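Local atomic coordinates of uncharacterized protein (Peptoclostridium difficile 630, PDB entry 4YCS), a protein that is of unknown function but, as a putative lipoprotein related to PnrA-like ABC transporter substrate-binding proteins, probably binds a small solute in its full-length form. Residues Ser11-Ile16 against Asn44-Asp49; Val72-Ala77 against Ile95-Asp100. All coordinates share one frame; numbering follows the deposited sequence.

Contact 1 of 2, residues Ser11-Ile16 against Asn44-Asp49; sequences SMILDI and NKVESD
Ser11-Ile16 and Asn44-Asp49 pair as parallel beta strands, from Ser11 beside Asn44 to Asp15 beside Ser48. They are the two strands of a beta-alpha-beta unit whose crossover is helix 22-38. Strand 41-48 is outermost in the sheet of this chain. The strand segments run 4.6 Å apart at closest, 15° from exactly parallel. Five backbone hydrogen bonds join them, from Met12 N to Asn44 O at one end to Ile16 N to Ser48 O at the other. The Ile16 N-H comes in well above the carbonyl plane of Ser48, where the strands end.

Ile13 and Val46 lie side by side on the sheet face toward helix 54-62, with Ile13 CD1 4.2 Å from Val46 CG1. On the other face, Leu14 CD1 rests 4.1 Å from Glu47 CG. Ile16 crosses the Glu47 side chain at about a right angle, and Ile16 CD1 lies 3.9 Å from Glu47 CB. Asp15 OD2, at the end of strand 8-15, forms a salt bridge with Arg75. At the Ser11 end of the segments, Ser11 OG is anti to its backbone N (chi1 -177°). It hydrogen-bonds Asn44 OD1 at 3.0 Å, in the amide plane and on a lone pair.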
loop_
_atom_site.group_PDB
_atom_site.type_symbol
_atom_site.label_atom_id
_atom_site.label_comp_id
_atom_site.label_asym_id
_atom_site.label_seq_id
_atom_site.Cartn_x
_atom_site.Cartn_y
_atom_site.Cartn_z
ATOM N N SER A 11 -1.404 -5.754 -3.657
ATOM C CA SER A 11 -2.611 -4.971 -3.853
ATOM C C SER A 11 -2.355 -3.555 -3.349
ATOM O O SER A 11 -1.692 -3.381 -2.340
ATOM C CB SER A 11 -3.775 -5.554 -3.056
ATOM O OG SER A 11 -4.942 -4.788 -3.341
HETATM N N MSE A 12 -2.875 -2.572 -4.062
HETATM C CA MSE A 12 -2.729 -1.176 -3.722
HETATM C C MSE A 12 -4.101 -0.561 -3.557
HETATM O O MSE A 12 -4.950 -0.724 -4.424
HETATM C CB MSE A 12 -1.934 -0.451 -4.824
HETATM C CG MSE A 12 -1.681 1.005 -4.514
HETATM SE SE MSE A 12 -0.431 1.820 -5.811
HETATM C CE MSE A 12 1.298 1.335 -5.024
ATOM N N ILE A 13 -4.319 0.106 -2.434
ATOM C CA ILE A 13 -5.592 0.803 -2.135
ATOM C C ILE A 13 -5.293 2.334 -2.124
ATOM O O ILE A 13 -4.366 2.794 -1.472
ATOM C CB ILE A 13 -6.289 0.277 -0.855
ATOM C CG1 ILE A 13 -7.583 1.042 -0.583
ATOM C CG2 ILE A 13 -5.401 0.373 0.363
ATOM C CD1 ILE A 13 -8.499 0.352 0.397
ATOM N N LEU A 14 -6.064 3.083 -2.894
ATOM C CA LEU A 14 -5.879 4.537 -3.048
ATOM C C LEU A 14 -7.099 5.380 -2.653
ATOM O O LEU A 14 -8.232 4.987 -2.841
ATOM C CB LEU A 14 -5.532 4.858 -4.491
ATOM C CG LEU A 14 -4.353 4.045 -5.014
ATOM C CD1 LEU A 14 -4.870 2.948 -5.922
ATOM C CD2 LEU A 14 -3.348 4.915 -5.738
ATOM N N ASP A 15 -6.808 6.534 -2.067
ATOM C CA ASP A 15 -7.807 7.527 -1.668
ATOM C C ASP A 15 -7.969 8.455 -2.867
ATOM O O ASP A 15 -7.027 9.149 -3.245
ATOM C CB ASP A 15 -7.252 8.276 -0.468
ATOM C CG ASP A 15 -8.171 9.404 0.041
ATOM O OD1 ASP A 15 -9.305 9.562 -0.480
ATOM O OD2 ASP A 15 -7.730 10.093 1.005
ATOM N N ILE A 16 -9.143 8.427 -3.494
ATOM C CA ILE A 16 -9.404 9.249 -4.693
ATOM C C ILE A 16 -10.420 10.393 -4.492
ATOM O O ILE A 16 -10.960 10.899 -5.465
ATOM C CB ILE A 16 -9.830 8.399 -5.907
ATOM C CG1 ILE A 16 -11.141 7.624 -5.652
ATOM C CG2 ILE A 16 -8.663 7.515 -6.305
ATOM C CD1 ILE A 16 -11.755 7.032 -6.912
ATOM N N ASN A 44 -3.164 -5.721 -8.168
ATOM C CA ASN A 44 -4.546 -5.383 -8.026
ATOM C C ASN A 44 -4.614 -3.967 -7.434
ATOM O O ASN A 44 -3.702 -3.561 -6.681
ATOM C CB ASN A 44 -5.167 -6.451 -7.102
ATOM C CG ASN A 44 -6.578 -6.142 -6.663
ATOM O OD1 ASN A 44 -6.815 -5.649 -5.533
ATOM N ND2 ASN A 44 -7.534 -6.471 -7.515
ATOM N N LYS A 45 -5.628 -3.207 -7.779
ATOM C CA LYS A 45 -5.868 -1.933 -7.120
ATOM C C LYS A 45 -7.299 -1.758 -6.687
ATOM O O LYS A 45 -8.209 -2.285 -7.310
ATOM C CB LYS A 45 -5.452 -0.778 -8.011
ATOM C CG LYS A 45 -6.482 -0.378 -9.060
ATOM C CD LYS A 45 -6.201 1.047 -9.530
ATOM C CE LYS A 45 -6.785 1.309 -10.901
ATOM N NZ LYS A 45 -6.222 2.572 -11.430
ATOM N N VAL A 46 -7.477 -1.042 -5.590
ATOM C CA VAL A 46 -8.773 -0.648 -5.070
ATOM C C VAL A 46 -8.748 0.872 -4.912
ATOM O O VAL A 46 -7.758 1.409 -4.432
ATOM C CB VAL A 46 -9.056 -1.348 -3.716
ATOM C CG1 VAL A 46 -10.387 -0.910 -3.092
ATOM C CG2 VAL A 46 -9.061 -2.841 -3.943
ATOM N N GLU A 47 -9.794 1.545 -5.388
ATOM C CA GLU A 47 -9.929 3.011 -5.275
ATOM C C GLU A 47 -11.205 3.387 -4.517
ATOM O O GLU A 47 -12.259 2.804 -4.733
ATOM C CB GLU A 47 -9.971 3.625 -6.651
ATOM C CG GLU A 47 -8.644 3.572 -7.366
ATOM C CD GLU A 47 -8.782 3.927 -8.827
ATOM O OE1 GLU A 47 -9.284 3.080 -9.589
ATOM O OE2 GLU A 47 -8.388 5.041 -9.212
ATOM N N SER A 48 -11.116 4.352 -3.619
ATOM C CA SER A 48 -12.303 4.779 -2.853
ATOM C C SER A 48 -12.233 6.256 -2.445
ATOM O O SER A 48 -11.199 6.718 -1.980
ATOM C CB SER A 48 -12.456 3.896 -1.607
ATOM O OG SER A 48 -13.509 4.357 -0.770
ATOM N N ASP A 49 -13.343 6.982 -2.614
ATOM C CA ASP A 49 -13.464 8.343 -2.071
ATOM C C ASP A 49 -14.137 8.375 -0.684
ATOM O O ASP A 49 -14.141 9.421 -0.031
ATOM C CB ASP A 49 -14.174 9.299 -3.069
ATOM C CG ASP A 49 -15.512 8.758 -3.580
ATOM O OD1 ASP A 49 -16.112 7.881 -2.927
ATOM O OD2 ASP A 49 -15.964 9.219 -4.650
#

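Contact 2 of 2, residues Val72-Ala77 against Ile95-Asp100; sequences VGARFA and IDYEYD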
loop_
_atom_site.group_PDB
_atom_site.type_symbol
_atom_site.label_atom_id
_atom_site.label_comp_id
_atom_site.label_asym_id
_atom_site.label_seq_id
_atom_site.Cartn_x
_atom_site.Cartn_y
_atom_site.Cartn_z
ATOM N N VAL A 72 -2.171 4.160 -0.035
ATOM C CA VAL A 72 -1.625 5.416 -0.517
ATOM C C VAL A 72 -2.360 6.631 0.077
ATOM O O VAL A 72 -3.462 7.000 -0.349
ATOM C CB VAL A 72 -1.708 5.469 -2.031
ATOM C CG1 VAL A 72 -1.015 6.721 -2.561
ATOM C CG2 VAL A 72 -1.079 4.209 -2.619
ATOM N N GLY A 73 -1.726 7.262 1.061
ATOM C CA GLY A 73 -2.268 8.512 1.638
ATOM C C GLY A 73 -2.420 8.447 3.142
ATOM O O GLY A 73 -2.666 7.393 3.692
ATOM N N ALA A 74 -2.280 9.607 3.791
ATOM C CA ALA A 74 -2.370 9.736 5.241
ATOM C C ALA A 74 -3.768 9.413 5.763
ATOM O O ALA A 74 -3.911 9.040 6.923
ATOM C CB ALA A 74 -1.974 11.149 5.670
ATOM N N ARG A 75 -4.797 9.520 4.932
ATOM C CA ARG A 75 -6.143 9.156 5.399
ATOM C C ARG A 75 -6.293 7.663 5.725
ATOM O O ARG A 75 -7.244 7.284 6.419
ATOM C CB ARG A 75 -7.218 9.578 4.415
ATOM C CG ARG A 75 -7.436 11.088 4.367
ATOM C CD ARG A 75 -8.902 11.426 4.158
ATOM N NE ARG A 75 -9.446 10.880 2.912
ATOM C CZ ARG A 75 -10.745 10.815 2.627
ATOM N NH1 ARG A 75 -11.632 11.278 3.495
ATOM N NH2 ARG A 75 -11.171 10.292 1.474
ATOM N N PHE A 76 -5.362 6.815 5.269
ATOM C CA PHE A 76 -5.398 5.380 5.645
ATOM C C PHE A 76 -4.770 5.052 7.004
ATOM O O PHE A 76 -4.937 3.914 7.496
ATOM C CB PHE A 76 -4.765 4.503 4.564
ATOM C CG PHE A 76 -5.557 4.445 3.324
ATOM C CD1 PHE A 76 -6.734 3.735 3.302
ATOM C CD2 PHE A 76 -5.144 5.127 2.186
ATOM C CE1 PHE A 76 -7.480 3.685 2.144
ATOM C CE2 PHE A 76 -5.871 5.052 1.029
ATOM C CZ PHE A 76 -7.036 4.327 1.011
ATOM N N ALA A 77 -4.083 6.031 7.604
ATOM C CA ALA A 77 -3.309 5.823 8.836
ATOM C C ALA A 77 -4.082 5.035 9.880
ATOM O O ALA A 77 -3.666 3.935 10.280
ATOM C CB ALA A 77 -2.836 7.163 9.402
ATOM N N ILE A 95 2.010 4.943 2.178
ATOM C CA ILE A 95 2.690 6.043 1.514
ATOM C C ILE A 95 2.220 7.410 2.071
ATOM O O ILE A 95 1.027 7.702 2.114
ATOM C CB ILE A 95 2.499 5.984 0.028
ATOM C CG1 ILE A 95 3.127 4.694 -0.517
ATOM C CG2 ILE A 95 3.134 7.206 -0.652
ATOM C CD1 ILE A 95 2.633 4.359 -1.893
ATOM N N ASP A 96 3.198 8.219 2.501
ATOM C CA ASP A 96 2.999 9.609 2.969
ATOM C C ASP A 96 2.506 9.678 4.406
ATOM O O ASP A 96 1.699 10.528 4.760
ATOM C CB ASP A 96 2.057 10.371 2.015
ATOM C CG ASP A 96 2.124 11.923 2.198
ATOM O OD1 ASP A 96 3.221 12.465 2.515
ATOM O OD2 ASP A 96 1.065 12.569 1.998
ATOM N N TYR A 97 2.997 8.773 5.245
ATOM C CA TYR A 97 2.652 8.777 6.675
ATOM C C TYR A 97 3.656 7.964 7.502
ATOM O O TYR A 97 4.044 6.837 7.139
ATOM C CB TYR A 97 1.218 8.271 6.916
ATOM C CG TYR A 97 0.809 8.417 8.353
ATOM C CD1 TYR A 97 1.033 7.399 9.271
ATOM C CD2 TYR A 97 0.235 9.597 8.806
ATOM C CE1 TYR A 97 0.678 7.550 10.596
ATOM C CE2 TYR A 97 -0.130 9.754 10.130
ATOM C CZ TYR A 97 0.104 8.737 11.011
ATOM O OH TYR A 97 -0.258 8.900 12.299
ATOM N N GLU A 98 4.049 8.528 8.632
ATOM C CA GLU A 98 4.934 7.862 9.568
ATOM C C GLU A 98 4.238 7.808 10.909
ATOM O O GLU A 98 3.768 8.822 11.392
ATOM C CB GLU A 98 6.273 8.598 9.669
ATOM C CG GLU A 98 7.290 8.123 8.634
ATOM C CD GLU A 98 8.573 8.944 8.615
ATOM O OE1 GLU A 98 9.256 9.052 9.658
ATOM O OE2 GLU A 98 8.909 9.478 7.540
ATOM N N TYR A 99 4.156 6.618 11.499
ATOM C CA TYR A 99 3.558 6.434 12.832
ATOM C C TYR A 99 4.567 6.793 13.920
ATOM O O TYR A 99 5.771 6.571 13.749
ATOM C CB TYR A 99 3.147 4.981 13.034
ATOM C CG TYR A 99 2.016 4.530 12.157
ATOM C CD1 TYR A 99 2.250 4.016 10.891
ATOM C CD2 TYR A 99 0.717 4.615 12.599
ATOM C CE1 TYR A 99 1.203 3.618 10.082
ATOM C CE2 TYR A 99 -0.330 4.219 11.802
ATOM C CZ TYR A 99 -0.083 3.708 10.545
ATOM O OH TYR A 99 -1.143 3.321 9.781
ATOM N N ASP A 100 4.094 7.328 15.043
ATOM C CA ASP A 100 5.010 7.650 16.154
ATOM C C ASP A 100 5.561 6.368 16.729
ATOM O O ASP A 100 6.763 6.247 16.965
ATOM C CB ASP A 100 4.309 8.438 17.252
ATOM C CG ASP A 100 3.939 9.827 16.808
ATOM O OD1 ASP A 100 4.823 10.554 16.309
ATOM O OD2 ASP A 100 2.763 10.191 16.950
HETATM O O HOH W 1 -1.443 11.693 2.310
#
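Tyr97 reaches across to Ala77 and Ala74 from the loop that follows strand 91-95. Its CB points toward segment 72-77. CG is anti to the backbone N (chi1 -174°), and the ring it carries lies under the methyl of Ala77. All six ring atoms lie within about 4.0 Å of Ala77 CB. CD2 also meets Ala74 CB, at 4.1 Å, from an oblique direction. Farther out, CE1 and CZ come closest to Ala77 CB, each at 3.7 Å. The methyl sits almost over the ring centre, 3.6 Å from the centroid and 7° off the normal. This is a CH-pi contact. CE1 also faces Tyr99, 3.5 Å above the centre of that ring. At the tip, OH extends from CZ beyond the ring that Ala77 CB covers.

Both segments lie at the C-terminal ends of neighbouring parallel strands, 68-72 and 91-95, in the parallel sheet of this alpha/beta fold. In periplasmic-binding-protein folds, loops at this edge commonly line the ligand site. Here Asp96 OD1 binds a glycerol, probably from the crystallisation liquor. Val72 and Ile95 form the last parallel bridge, with Val72 CG2 3.8 Å from Ile95 CD1. Gly73 N then donates to Ile95 O at 3.0 Å. Gly73 has phi 126°, where a side chain would collide with the carbonyl oxygen of Val72. Beyond it, a water accepts from Ala74 N and donates to Asp96 OD2. A short 3-10 turn, residues 74-76, leads into helix 77-84. The Phe76 ring meets that of Phe54. At the start of the helix, Tyr99 OH donates to Ala77 O at 2.6 Å, in the carbonyl plane and on a lone pair.

From the N terminus, strand 8-15 leads through helix 22-38 to strand 41-48, and contact 1 closes that loop. The chain then passes through helix 54-62, and contact 2 opens at the end of strand 68-72. Contact 2 closes a second, shorter loop through helix 77-84 and strand 91-95. The two loops follow in series and neither nest nor cross. Strand 8-15 lies between 41-48 and 68-72, so the contacts meet within one sheet. Val72 N is probably hydrogen-bonded to Ile13 O, at 3.0 Å. Past the strand ends, the Asp15-Arg75 salt bridge ties the 3-10 turn to strand 8-15.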